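Local coordinates for protein MNMC2 (Aquifex aeolicus, PDB 3VYW) that is a tRNA methyltransferase that probably uses S-adenosylmethionine to modify wobble uridine, working without the oxidase domain to which such enzymes are usually fused, at residues Leu15-Val20 with Pro292-Ile297; Pro66-Ser69 with Gly73-Arg76; Lys93-Ile98 with Lys186-Phe191. All blocks are in the same frame, centred on the assembly; numbering follows the deposited sequence.

Contact 1 (Leu15-Val20 with Pro292-Ile297); sequences LRKKEV and PLEILI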
ATOM      1  N   LEU A  15      10.566  20.845 -13.982  1.00 36.61           N
ATOM      2  CA  LEU A  15      11.366  20.578 -15.146  1.00 45.87           C
ATOM      3  C   LEU A  15      12.534  21.532 -15.244  1.00 56.80           C
ATOM      4  O   LEU A  15      13.601  21.163 -15.656  1.00 57.35           O
ATOM      5  CB  LEU A  15      10.531  20.584 -16.403  1.00 39.15           C
ATOM      6  CG  LEU A  15       9.465  19.525 -16.460  1.00 40.20           C
ATOM      7  CD1 LEU A  15       8.565  19.744 -17.644  1.00 37.87           C
ATOM      8  CD2 LEU A  15      10.013  18.121 -16.429  1.00 31.68           C
ATOM      9  N   ARG A  16      12.313  22.782 -14.888  1.00 62.99           N
ATOM     10  CA  ARG A  16      13.381  23.748 -14.887  1.00 60.47           C
ATOM     11  C   ARG A  16      14.432  23.389 -13.867  1.00 57.00           C
ATOM     12  O   ARG A  16      15.596  23.419 -14.140  1.00 55.41           O
ATOM     13  CB  ARG A  16      12.842  25.136 -14.636  1.00 64.63           C
ATOM     14  CG  ARG A  16      13.883  26.152 -14.225  1.00 70.61           C
ATOM     15  CD  ARG A  16      13.409  27.018 -13.085  1.00 70.63           C
ATOM     16  NE  ARG A  16      12.598  28.122 -13.553  1.00 77.05           N
ATOM     17  CZ  ARG A  16      13.082  29.245 -14.069  1.00 85.87           C
ATOM     18  NH1 ARG A  16      14.385  29.420 -14.184  1.00 87.75           N
ATOM     19  NH2 ARG A  16      12.262  30.202 -14.456  1.00 83.53           N
ATOM     20  N   LYS A  17      14.026  22.997 -12.693  1.00 49.93           N
ATOM     21  CA  LYS A  17      15.012  22.648 -11.732  1.00 50.56           C
ATOM     22  C   LYS A  17      15.806  21.499 -12.286  1.00 60.03           C
ATOM     23  O   LYS A  17      17.000  21.467 -12.155  1.00 67.60           O
ATOM     24  CB  LYS A  17      14.350  22.263 -10.422  1.00 48.91           C
ATOM     25  CG  LYS A  17      15.003  21.116  -9.678  1.00 56.12           C
ATOM     26  CD  LYS A  17      14.601  21.083  -8.216  1.00 45.94           C
ATOM     27  CE  LYS A  17      14.593  19.683  -7.649  1.00 49.53           C
ATOM     28  NZ  LYS A  17      13.817  19.568  -6.399  1.00 41.53           N
ATOM     29  N   LYS A  18      15.129  20.546 -12.894  1.00 60.49           N
ATOM     30  CA  LYS A  18      15.739  19.325 -13.355  1.00 58.27           C
ATOM     31  C   LYS A  18      16.561  19.476 -14.584  1.00 55.93           C
ATOM     32  O   LYS A  18      17.384  18.658 -14.885  1.00 54.17           O
ATOM     33  CB  LYS A  18      14.699  18.227 -13.521  1.00 62.89           C
ATOM     34  CG  LYS A  18      14.582  17.324 -12.323  1.00 61.04           C
ATOM     35  CD  LYS A  18      15.648  17.626 -11.307  1.00 60.49           C
ATOM     36  CE  LYS A  18      15.924  16.435 -10.429  1.00 68.26           C
ATOM     37  NZ  LYS A  18      17.333  15.993 -10.558  1.00 76.69           N
ATOM     38  N   GLU A  19      16.326  20.550 -15.289  1.00 59.69           N
ATOM     39  CA  GLU A  19      17.076  20.846 -16.471  1.00 58.53           C
ATOM     40  C   GLU A  19      16.864  19.866 -17.602  1.00 55.68           C
ATOM     41  O   GLU A  19      17.735  19.637 -18.407  1.00 62.44           O
ATOM     42  CB  GLU A  19      18.543  20.960 -16.119  1.00 67.04           C
ATOM     43  CG  GLU A  19      19.051  22.372 -16.016  1.00 70.25           C
ATOM     44  CD  GLU A  19      20.302  22.467 -15.180  1.00 84.17           C
ATOM     45  OE1 GLU A  19      21.330  22.967 -15.679  1.00 84.83           O
ATOM     46  OE2 GLU A  19      20.259  22.051 -14.012  1.00 86.21           O
ATOM     47  N   VAL A  20      15.684  19.301 -17.664  1.00 49.40           N
ATOM     48  CA  VAL A  20      15.306  18.456 -18.753  1.00 49.20           C
ATOM     49  C   VAL A  20      15.034  19.222 -20.018  1.00 50.63           C
ATOM     50  O   VAL A  20      14.575  20.324 -19.986  1.00 55.04           O
ATOM     51  CB  VAL A  20      14.027  17.724 -18.419  1.00 52.68           C
ATOM     52  CG1 VAL A  20      13.851  16.538 -19.324  1.00 47.94           C
ATOM     53  CG2 VAL A  20      14.032  17.318 -16.985  1.00 56.81           C
ATOM     54  N   PRO A 292       6.374  13.570  -3.546  1.00 39.46           N
ATOM     55  CA  PRO A 292       5.540  12.592  -4.197  1.00 37.89           C
ATOM     56  C   PRO A 292       5.186  13.014  -5.582  1.00 36.47           C
ATOM     57  O   PRO A 292       5.165  12.201  -6.428  1.00 39.50           O
ATOM     58  CB  PRO A 292       4.317  12.587  -3.327  1.00 35.93           C
ATOM     59  CG  PRO A 292       4.871  12.827  -1.988  1.00 43.47           C
ATOM     60  CD  PRO A 292       6.086  13.662  -2.122  1.00 39.29           C
ATOM     61  N   LEU A 293       4.921  14.271  -5.808  1.00 34.89           N
ATOM     62  CA  LEU A 293       4.547  14.693  -7.124  1.00 34.86           C
ATOM     63  C   LEU A 293       5.651  14.473  -8.079  1.00 36.42           C
ATOM     64  O   LEU A 293       5.430  14.189  -9.211  1.00 37.58           O
ATOM     65  CB  LEU A 293       4.106  16.121  -7.140  1.00 32.09           C
ATOM     66  CG  LEU A 293       2.700  16.230  -6.613  1.00 34.86           C
ATOM     67  CD1 LEU A 293       2.358  17.673  -6.445  1.00 35.59           C
ATOM     68  CD2 LEU A 293       1.739  15.536  -7.533  1.00 29.13           C
ATOM     69  N   GLU A 294       6.848  14.659  -7.580  1.00 35.25           N
ATOM     70  CA  GLU A 294       8.079  14.527  -8.307  1.00 36.23           C
ATOM     71  C   GLU A 294       8.356  13.130  -8.765  1.00 33.81           C
ATOM     72  O   GLU A 294       8.870  12.918  -9.803  1.00 29.49           O
ATOM     73  CB  GLU A 294       9.218  15.009  -7.425  1.00 40.67           C
ATOM     74  CG  GLU A 294       9.591  16.453  -7.643  1.00 52.36           C
ATOM     75  CD  GLU A 294      10.455  17.013  -6.554  1.00 56.43           C
ATOM     76  OE1 GLU A 294      11.036  16.244  -5.813  1.00 59.84           O
ATOM     77  OE2 GLU A 294      10.554  18.219  -6.440  1.00 61.31           O
ATOM     78  N   ILE A 295       8.049  12.182  -7.911  1.00 30.02           N
ATOM     79  CA  ILE A 295       8.245  10.794  -8.177  1.00 31.80           C
ATOM     80  C   ILE A 295       7.359  10.400  -9.298  1.00 31.56           C
ATOM     81  O   ILE A 295       7.727   9.655 -10.139  1.00 38.65           O
ATOM     82  CB  ILE A 295       7.916   9.967  -6.946  1.00 35.54           C
ATOM     83  CG1 ILE A 295       9.009  10.149  -5.916  1.00 37.61           C
ATOM     84  CG2 ILE A 295       7.785   8.518  -7.309  1.00 35.01           C
ATOM     85  CD1 ILE A 295       8.684   9.684  -4.542  1.00 33.13           C
ATOM     86  N   LEU A 296       6.163  10.919  -9.290  1.00 26.82           N
ATOM     87  CA  LEU A 296       5.255  10.743 -10.370  1.00 26.93           C
ATOM     88  C   LEU A 296       5.739  11.364 -11.651  1.00 30.40           C
ATOM     89  O   LEU A 296       5.625  10.772 -12.673  1.00 40.27           O
ATOM     90  CB  LEU A 296       3.881  11.290  -9.992  1.00 25.44           C
ATOM     91  CG  LEU A 296       2.754  11.260 -11.024  1.00 24.74           C
ATOM     92  CD1 LEU A 296       2.452   9.868 -11.492  1.00 26.32           C
ATOM     93  CD2 LEU A 296       1.498  11.861 -10.499  1.00 18.89           C
ATOM     94  N   ILE A 297       6.263  12.565 -11.603  1.00 27.70           N
ATOM     95  CA  ILE A 297       6.733  13.213 -12.788  1.00 26.09           C
ATOM     96  C   ILE A 297       7.878  12.457 -13.417  1.00 26.28           C
ATOM     97  O   ILE A 297       7.915  12.256 -14.582  1.00 25.02           O
ATOM     98  CB  ILE A 297       7.158  14.655 -12.510  1.00 28.42           C
ATOM     99  CG1 ILE A 297       5.959  15.524 -12.202  1.00 28.75           C
ATOM    100  CG2 ILE A 297       7.877  15.230 -13.696  1.00 23.46           C
ATOM    101  CD1 ILE A 297       6.285  16.834 -11.543  1.00 24.19           C
TER

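Contact 2 (Pro66-Ser69 with Gly73-Arg76); sequences PYHS and GAIR. With SAM (S-adenosylmethionine), chain E.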
ATOM      1  N   PRO A  66     -11.053   6.389  -1.361  1.00 31.05           N
ATOM      2  CA  PRO A  66     -11.484   5.692  -0.168  1.00 30.62           C
ATOM      3  C   PRO A  66     -10.363   4.933   0.500  1.00 31.72           C
ATOM      4  O   PRO A  66      -9.468   4.473  -0.128  1.00 31.53           O
ATOM      5  CB  PRO A  66     -12.538   4.751  -0.691  1.00 28.14           C
ATOM      6  CG  PRO A  66     -12.180   4.531  -2.071  1.00 27.02           C
ATOM      7  CD  PRO A  66     -11.551   5.755  -2.575  1.00 28.66           C
ATOM      8  N   TYR A  67     -10.418   4.839   1.799  1.00 32.56           N
ATOM      9  CA  TYR A  67      -9.453   4.073   2.544  1.00 33.19           C
ATOM     10  C   TYR A  67      -9.600   2.631   2.140  1.00 39.96           C
ATOM     11  O   TYR A  67      -8.657   1.874   2.098  1.00 37.49           O
ATOM     12  CB  TYR A  67      -9.703   4.258   4.006  1.00 30.65           C
ATOM     13  CG  TYR A  67      -9.086   5.477   4.553  1.00 31.92           C
ATOM     14  CD1 TYR A  67      -9.436   6.714   4.100  1.00 32.84           C
ATOM     15  CD2 TYR A  67      -8.150   5.391   5.520  1.00 32.25           C
ATOM     16  CE1 TYR A  67      -8.860   7.835   4.608  1.00 34.23           C
ATOM     17  CE2 TYR A  67      -7.577   6.492   6.031  1.00 31.79           C
ATOM     18  CZ  TYR A  67      -7.928   7.709   5.573  1.00 35.03           C
ATOM     19  OH  TYR A  67      -7.323   8.778   6.113  1.00 33.64           O
ATOM     20  N   HIS A  68     -10.829   2.285   1.821  1.00 39.37           N
ATOM     21  CA  HIS A  68     -11.168   1.000   1.336  1.00 45.56           C
ATOM     22  C   HIS A  68     -12.154   1.049   0.237  1.00 44.14           C
ATOM     23  O   HIS A  68     -12.854   2.016   0.091  1.00 39.88           O
ATOM     24  CB  HIS A  68     -11.687   0.163   2.449  1.00 50.53           C
ATOM     25  CG  HIS A  68     -10.618  -0.464   3.246  1.00 62.04           C
ATOM     26  ND1 HIS A  68     -10.154   0.080   4.360  1.00 67.13           N
ATOM     27  CD2 HIS A  68      -9.897  -1.611   3.034  1.00 68.16           C
ATOM     28  CE1 HIS A  68      -9.185  -0.686   4.844  1.00 79.84           C
ATOM     29  NE2 HIS A  68      -9.027  -1.723   4.026  1.00 75.72           N
ATOM     30  N   SER A  69     -12.229  -0.013  -0.541  1.00 39.48           N
ATOM     31  CA  SER A  69     -13.040  -0.029  -1.721  1.00 37.95           C
ATOM     32  C   SER A  69     -14.481  -0.185  -1.380  1.00 37.48           C
ATOM     33  O   SER A  69     -14.857  -1.072  -0.691  1.00 35.52           O
ATOM     34  CB  SER A  69     -12.594  -1.148  -2.637  1.00 41.79           C
ATOM     35  OG  SER A  69     -13.685  -1.842  -3.171  1.00 44.33           O
ATOM     36  N   GLY A  73     -16.594  -3.692  -0.452  1.00 42.02           N
ATOM     37  CA  GLY A  73     -16.859  -3.661   0.959  1.00 39.37           C
ATOM     38  C   GLY A  73     -15.507  -3.670   1.625  1.00 37.16           C
ATOM     39  O   GLY A  73     -14.619  -4.275   1.147  1.00 36.46           O
ATOM     40  N   ALA A  74     -15.352  -2.939   2.702  1.00 33.68           N
ATOM     41  CA  ALA A  74     -14.096  -2.871   3.424  1.00 33.93           C
ATOM     42  C   ALA A  74     -13.585  -4.132   4.121  1.00 33.18           C
ATOM     43  O   ALA A  74     -12.422  -4.409   4.104  1.00 32.10           O
ATOM     44  CB  ALA A  74     -14.132  -1.723   4.391  1.00 30.07           C
ATOM     45  N   ILE A  75     -14.458  -4.847   4.793  1.00 31.10           N
ATOM     46  CA  ILE A  75     -14.095  -6.088   5.425  1.00 36.80           C
ATOM     47  C   ILE A  75     -13.725  -7.103   4.399  1.00 36.21           C
ATOM     48  O   ILE A  75     -12.809  -7.852   4.572  1.00 40.09           O
ATOM     49  CB  ILE A  75     -15.238  -6.649   6.271  1.00 36.73           C
ATOM     50  CG1 ILE A  75     -15.506  -5.771   7.460  1.00 35.29           C
ATOM     51  CG2 ILE A  75     -14.886  -8.013   6.778  1.00 41.81           C
ATOM     52  CD1 ILE A  75     -16.922  -5.841   7.914  1.00 39.18           C
ATOM     53  N   ARG A  76     -14.481  -7.128   3.329  1.00 37.28           N
ATOM     54  CA  ARG A  76     -14.237  -8.046   2.250  1.00 37.09           C
ATOM     55  C   ARG A  76     -12.945  -7.823   1.555  1.00 31.77           C
ATOM     56  O   ARG A  76     -12.303  -8.747   1.200  1.00 30.76           O
ATOM     57  CB  ARG A  76     -15.389  -8.058   1.283  1.00 39.27           C
ATOM     58  CG  ARG A  76     -16.578  -8.761   1.860  1.00 45.60           C
ATOM     59  CD  ARG A  76     -17.751  -8.710   0.936  1.00 54.53           C
ATOM     60  NE  ARG A  76     -17.617  -9.700  -0.102  1.00 58.09           N
ATOM     61  CZ  ARG A  76     -17.942 -10.962   0.054  1.00 66.72           C
ATOM     62  NH1 ARG A  76     -18.428 -11.408   1.207  1.00 64.68           N
ATOM     63  NH2 ARG A  76     -17.768 -11.776  -0.951  1.00 78.01           N
TER
HETATM   64  N   SAM E 501      -4.816   0.165   5.854  1.00 36.95           N
HETATM   65  CA  SAM E 501      -5.868   1.044   6.204  1.00 41.32           C
HETATM   66  C   SAM E 501      -6.910   0.157   6.764  1.00 42.41           C
HETATM   67  O   SAM E 501      -7.882   0.570   7.347  1.00 44.54           O
HETATM   68  OXT SAM E 501      -6.747  -1.023   6.670  1.00 44.23           O
HETATM   69  CB  SAM E 501      -6.165   1.828   4.945  1.00 44.33           C
HETATM   70  CG  SAM E 501      -5.082   2.907   4.827  1.00 49.23           C
HETATM   71  SD  SAM E 501      -5.135   3.906   3.525  1.00 49.66           S
HETATM   72  CE  SAM E 501      -5.321   3.000   2.184  1.00 50.49           C
HETATM   73  C5' SAM E 501      -3.702   4.714   3.324  1.00 45.65           C
HETATM   74  C4' SAM E 501      -2.971   5.151   4.601  1.00 45.13           C
HETATM   75  O4' SAM E 501      -1.601   5.356   4.314  1.00 43.04           O
HETATM   76  C3' SAM E 501      -3.442   6.469   5.176  1.00 45.60           C
HETATM   77  O3' SAM E 501      -3.508   6.379   6.582  1.00 40.82           O
HETATM   78  C2' SAM E 501      -2.349   7.438   4.820  1.00 44.34           C
HETATM   79  O2' SAM E 501      -2.273   8.466   5.769  1.00 39.91           O
HETATM   80  C1' SAM E 501      -1.138   6.568   4.872  1.00 39.57           C
HETATM   81  N9  SAM E 501       0.050   7.113   4.180  1.00 36.84           N
HETATM   82  C8  SAM E 501       0.121   7.636   2.979  1.00 32.57           C
HETATM   83  N7  SAM E 501       1.348   8.006   2.671  1.00 30.89           N
HETATM   84  C5  SAM E 501       2.105   7.725   3.690  1.00 30.61           C
HETATM   85  C6  SAM E 501       3.517   7.860   4.021  1.00 33.11           C
HETATM   86  N6  SAM E 501       4.392   8.389   3.184  1.00 30.44           N
HETATM   87  N1  SAM E 501       3.909   7.443   5.190  1.00 31.67           N
HETATM   88  C2  SAM E 501       3.084   6.908   6.040  1.00 29.02           C
HETATM   89  N3  SAM E 501       1.813   6.771   5.809  1.00 32.65           N
HETATM   90  C4  SAM E 501       1.255   7.149   4.678  1.00 31.46           C

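Contact 3 (Lys93-Ile98 with Lys186-Phe191); sequences KERKVI and KADAVF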
ATOM      1  N   LYS A  93      -1.917 -21.980  12.936  1.00 76.49           N
ATOM      2  CA  LYS A  93      -2.217 -23.162  13.718  1.00 86.18           C
ATOM      3  C   LYS A  93      -0.962 -23.810  14.253  1.00 81.81           C
ATOM      4  O   LYS A  93      -0.922 -24.232  15.388  1.00 83.49           O
ATOM      5  CB  LYS A  93      -2.989 -24.171  12.896  1.00 89.78           C
ATOM      6  CG  LYS A  93      -3.462 -23.662  11.556  1.00 91.94           C
ATOM      7  CD  LYS A  93      -4.306 -24.734  10.892  1.00 87.68           C
ATOM      8  CE  LYS A  93      -4.821 -24.281   9.545  1.00 95.34           C
ATOM      9  NZ  LYS A  93      -5.460 -22.932   9.566  1.00102.08           N
ATOM     10  N   GLU A  94       0.040 -23.926  13.406  1.00 76.85           N
ATOM     11  CA  GLU A  94       1.348 -24.365  13.820  1.00 75.31           C
ATOM     12  C   GLU A  94       2.106 -23.414  14.715  1.00 69.27           C
ATOM     13  O   GLU A  94       2.803 -23.815  15.605  1.00 79.77           O
ATOM     14  CB  GLU A  94       2.191 -24.646  12.600  1.00 84.26           C
ATOM     15  CG  GLU A  94       2.330 -26.114  12.246  1.00101.41           C
ATOM     16  CD  GLU A  94       2.002 -26.380  10.786  1.00113.89           C
ATOM     17  OE1 GLU A  94       2.752 -27.147  10.128  1.00 99.02           O
ATOM     18  OE2 GLU A  94       0.989 -25.796  10.311  1.00120.10           O
ATOM     19  N   ARG A  95       2.059 -22.148  14.399  1.00 68.53           N
ATOM     20  CA  ARG A  95       2.977 -21.191  14.977  1.00 67.22           C
ATOM     21  C   ARG A  95       2.638 -20.645  16.325  1.00 60.30           C
ATOM     22  O   ARG A  95       1.543 -20.754  16.773  1.00 54.73           O
ATOM     23  CB  ARG A  95       3.169 -20.040  14.024  1.00 68.30           C
ATOM     24  CG  ARG A  95       3.500 -20.496  12.643  1.00 65.61           C
ATOM     25  CD  ARG A  95       4.879 -20.013  12.344  1.00 71.00           C
ATOM     26  NE  ARG A  95       5.233 -20.257  10.968  1.00 79.89           N
ATOM     27  CZ  ARG A  95       5.900 -19.393  10.233  1.00 80.99           C
ATOM     28  NH1 ARG A  95       6.259 -18.239  10.760  1.00 77.81           N
ATOM     29  NH2 ARG A  95       6.216 -19.690   8.988  1.00 81.39           N
ATOM     30  N   LYS A  96       3.610 -20.016  16.947  1.00 62.16           N
ATOM     31  CA  LYS A  96       3.398 -19.319  18.190  1.00 64.22           C
ATOM     32  C   LYS A  96       3.600 -17.827  18.088  1.00 64.69           C
ATOM     33  O   LYS A  96       3.386 -17.106  19.035  1.00 62.49           O
ATOM     34  CB  LYS A  96       4.303 -19.902  19.251  1.00 62.66           C
ATOM     35  CG  LYS A  96       3.895 -21.299  19.636  1.00 71.09           C
ATOM     36  CD  LYS A  96       4.440 -21.682  20.993  1.00 83.48           C
ATOM     37  CE  LYS A  96       3.731 -22.899  21.554  1.00 79.84           C
ATOM     38  NZ  LYS A  96       3.508 -22.758  23.015  1.00 86.96           N
ATOM     39  N   VAL A  97       4.062 -17.363  16.947  1.00 64.41           N
ATOM     40  CA  VAL A  97       4.136 -15.948  16.715  1.00 59.14           C
ATOM     41  C   VAL A  97       3.927 -15.640  15.273  1.00 57.26           C
ATOM     42  O   VAL A  97       4.417 -16.330  14.433  1.00 62.02           O
ATOM     43  CB  VAL A  97       5.477 -15.419  17.164  1.00 61.13           C
ATOM     44  CG1 VAL A  97       5.516 -13.913  17.054  1.00 61.18           C
ATOM     45  CG2 VAL A  97       5.686 -15.834  18.593  1.00 65.25           C
ATOM     46  N   ILE A  98       3.180 -14.597  14.994  1.00 51.73           N
ATOM     47  CA  ILE A  98       3.018 -14.127  13.656  1.00 45.51           C
ATOM     48  C   ILE A  98       3.410 -12.679  13.624  1.00 49.00           C
ATOM     49  O   ILE A  98       2.990 -11.932  14.447  1.00 51.17           O
ATOM     50  CB  ILE A  98       1.575 -14.282  13.208  1.00 47.53           C
ATOM     51  CG1 ILE A  98       1.306 -15.707  12.802  1.00 45.37           C
ATOM     52  CG2 ILE A  98       1.286 -13.425  12.011  1.00 42.53           C
ATOM     53  CD1 ILE A  98       1.926 -16.052  11.485  1.00 45.89           C
ATOM     54  N   LYS A 186      11.563  -9.841  10.789  1.00 53.65           N
ATOM     55  CA  LYS A 186      11.230 -10.386   9.488  1.00 52.71           C
ATOM     56  C   LYS A 186       9.766 -10.791   9.463  1.00 52.24           C
ATOM     57  O   LYS A 186       9.381 -11.764  10.067  1.00 42.43           O
ATOM     58  CB  LYS A 186      12.088 -11.597   9.170  1.00 52.35           C
ATOM     59  CG  LYS A 186      13.574 -11.354   9.167  1.00 55.13           C
ATOM     60  CD  LYS A 186      13.972 -10.404   8.066  1.00 62.62           C
ATOM     61  CE  LYS A 186      15.330 -10.758   7.502  1.00 67.25           C
ATOM     62  NZ  LYS A 186      16.099  -9.573   7.024  1.00 71.49           N
ATOM     63  N   ALA A 187       8.960 -10.024   8.758  1.00 50.38           N
ATOM     64  CA  ALA A 187       7.531 -10.228   8.745  1.00 51.56           C
ATOM     65  C   ALA A 187       7.052 -11.460   8.035  1.00 45.87           C
ATOM     66  O   ALA A 187       7.569 -11.827   7.033  1.00 46.13           O
ATOM     67  CB  ALA A 187       6.848  -9.010   8.181  1.00 53.04           C
ATOM     68  N   ASP A 188       6.081 -12.124   8.616  1.00 44.22           N
ATOM     69  CA  ASP A 188       5.303 -13.133   7.937  1.00 45.69           C
ATOM     70  C   ASP A 188       4.402 -12.616   6.845  1.00 43.32           C
ATOM     71  O   ASP A 188       4.198 -13.269   5.872  1.00 43.19           O
ATOM     72  CB  ASP A 188       4.540 -13.971   8.930  1.00 44.87           C
ATOM     73  CG  ASP A 188       5.435 -14.790   9.741  1.00 53.76           C
ATOM     74  OD1 ASP A 188       6.089 -15.654   9.175  1.00 56.21           O
ATOM     75  OD2 ASP A 188       5.523 -14.571  10.942  1.00 57.40           O
ATOM     76  N   ALA A 189       3.807 -11.462   7.071  1.00 40.16           N
ATOM     77  CA  ALA A 189       2.955 -10.818   6.127  1.00 41.23           C
ATOM     78  C   ALA A 189       3.297  -9.373   6.073  1.00 43.55           C
ATOM     79  O   ALA A 189       3.524  -8.780   7.076  1.00 49.15           O
ATOM     80  CB  ALA A 189       1.530 -10.965   6.553  1.00 36.32           C
ATOM     81  N   VAL A 190       3.309  -8.798   4.889  1.00 38.71           N
ATOM     82  CA  VAL A 190       3.332  -7.372   4.745  1.00 36.18           C
ATOM     83  C   VAL A 190       2.028  -6.985   4.136  1.00 33.30           C
ATOM     84  O   VAL A 190       1.706  -7.446   3.106  1.00 29.14           O
ATOM     85  CB  VAL A 190       4.392  -6.929   3.771  1.00 36.78           C
ATOM     86  CG1 VAL A 190       4.369  -5.428   3.606  1.00 33.56           C
ATOM     87  CG2 VAL A 190       5.737  -7.435   4.192  1.00 35.34           C
ATOM     88  N   PHE A 191       1.270  -6.146   4.798  1.00 31.64           N
ATOM     89  CA  PHE A 191       0.034  -5.690   4.238  1.00 32.71           C
ATOM     90  C   PHE A 191       0.326  -4.351   3.660  1.00 33.20           C
ATOM     91  O   PHE A 191       0.461  -3.421   4.366  1.00 32.72           O
ATOM     92  CB  PHE A 191      -0.990  -5.489   5.329  1.00 31.28           C
ATOM     93  CG  PHE A 191      -1.531  -6.740   5.904  1.00 33.77           C
ATOM     94  CD1 PHE A 191      -2.141  -6.714   7.125  1.00 33.81           C
ATOM     95  CD2 PHE A 191      -1.437  -7.924   5.245  1.00 33.30           C
ATOM     96  CE1 PHE A 191      -2.639  -7.846   7.673  1.00 34.96           C
ATOM     97  CE2 PHE A 191      -1.945  -9.056   5.782  1.00 32.88           C
ATOM     98  CZ  PHE A 191      -2.541  -9.020   6.996  1.00 32.66           C
TER

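Contact 1 (Leu15-Val20 with Pro292-Ile297)
The ammonium NZ of Lys-17 approaches carboxylate oxygen OE2 of Glu-294, 3.5 Å away. This is a salt bridge at long range, and no hydrogen bond accompanies it. Both chains run out extended beyond CG, and they cross at about a right angle, so that only the lysine's last atom reaches the acid while its methylenes stay clear. Farther along the interface the two segments come close again more loosely, where CD2 of Leu-15 faces CG2 of Ile-297 at 4.5 Å.

One step out, the two carboxylate oxygens have different roles. OE2 faces the lysine, and OE1 turns back to the chain just ahead of its helix, where the backbone N of Glu-291 gives it a weak hydrogen bond. Tyr-10 and Tyr-14 of helix 3-18 lie against Glu-294, which is buried while Lys-17 is exposed. Phe-34 of helix 24-37 packs on Ile-297. Lys-17 stands in the last turn of helix 3-18. That helix ends where Glu-19 adopts a positive phi of 66°, and the N atoms of Glu-19 and Val-20 both make weak bonds to the carbonyl O of Leu-15.

The contact therefore joins helices from the two ends of the chain, with the side chain of Glu-294 about 13 Å from the bound S-adenosylmethionine. A single long ion pair with an exposed lysine implies a modest electrostatic attraction; the neighbouring hydrophobic and aromatic packing probably carries more of the helix pairing.

Contact 2 (Pro66-Ser69 with Gly73-Arg76)
The carbonyl O of Ser-69 accepts a hydrogen bond from the backbone N of Gly-73, 3.2 Å away, closing the turn that leads into helix 74-86. The bond is bent, with 138° at the hydrogen, and the donor lies tilted 29° from the carbonyl plane. Gly-73 is the N-cap residue of that helix, in a part of a Rossmann-like methyltransferase that precedes the first strand of the central sheet and borders the methionine end of its cofactor. The backbone angles of Gly-73 call for glycine, since a CB would jam against the preceding carbonyl. Ser-69 is tied in twice more: OG accepts a hydrogen bond from the N of Ala-72, and its own N donates to Glu-77 OE1.

Beside this turn, Ala-74 lays its methyl against the root of His-68, CB to CB at 3.6 Å, and the same methyl approaches the ring obliquely at CG. With CG anti to the carbonyl carbon (chi1 -83°), the imidazole runs past the alanine to the cofactor. There the ring presents its edge to the carboxylate of SAM: CE1 lies 3.1 Å from OXT, and SAM O sits in the ring plane. Tyr-109 meets the imidazole ring to ring. An alanine in place of His-68 would probably open a gap between helix 74-86 and the cofactor, leaving the SAM carboxylate without the imidazole beside it and the Tyr-109 ring freer to turn.

Tyr-67 borders the sulfonium instead, its ring carbon CD2 3.9 Å from SD. The backbone O of Tyr-67 faces the methyl group itself, 3.5 Å from SAM CE.

Contact 3 (Lys93-Ile98 with Lys186-Phe191)
Asp-188 receives Arg-95 on one carboxylate oxygen and packs against Ile-98 with the other. The close-fitting part is at OD2, which takes a hydrogen bond from the backbone N of Arg-99 and lies 3.7 Å from Ile-98 CA. The isoleucine also brings CD1 across the carboxylate at about a right angle, 3.9 Å from OD2, so this buried acid has carbon around an oxygen that a main-chain N-H satisfies.

The other side is looser. NH1 of the partly exposed Arg-95 reaches OD1 at 3.0 Å in a salt bridge whose hydrogen bond is weak, bent to 131° at the hydrogen. The guanidinium and carboxylate planes stand 71° apart, so one nitrogen does the work and no two-pronged pairing forms. A bend at chi2 (-115°) turns the guanidinium toward Asp-188.

Asp-188 sits at a corner of the chain within strand 187-192. Strands 97-103 and 187-192 are parallel neighbours in the mixed sheet, and strand 126-133 hydrogen-bonds to Ile-98 on the far flank. Helix 88-94 lies over the junction, its Lys-91 touching both Ile-98 and Asp-188.

In the fold
Contact 2 is the most buried of the three and touches the cofactor; contacts 1 and 3 are partly buried, on opposite sides of the chain's centre. Contact 1 pairs helices near the two chain termini, so both others fall inside the loop it closes. Contacts 2 and 3 follow in series, each resting on one of successive helices 74-86 and 88-94, yet their centres are 23 Å apart. Contacts 1 and 3 each use an ion pair whose basic partner is at least partly exposed; contact 2 has a backbone bond, a methyl and aromatic rings. Contact 3 alone joins strands of the sheet, whose order, apart from the short edge strand 160-162, matches that of class I methyltransferases.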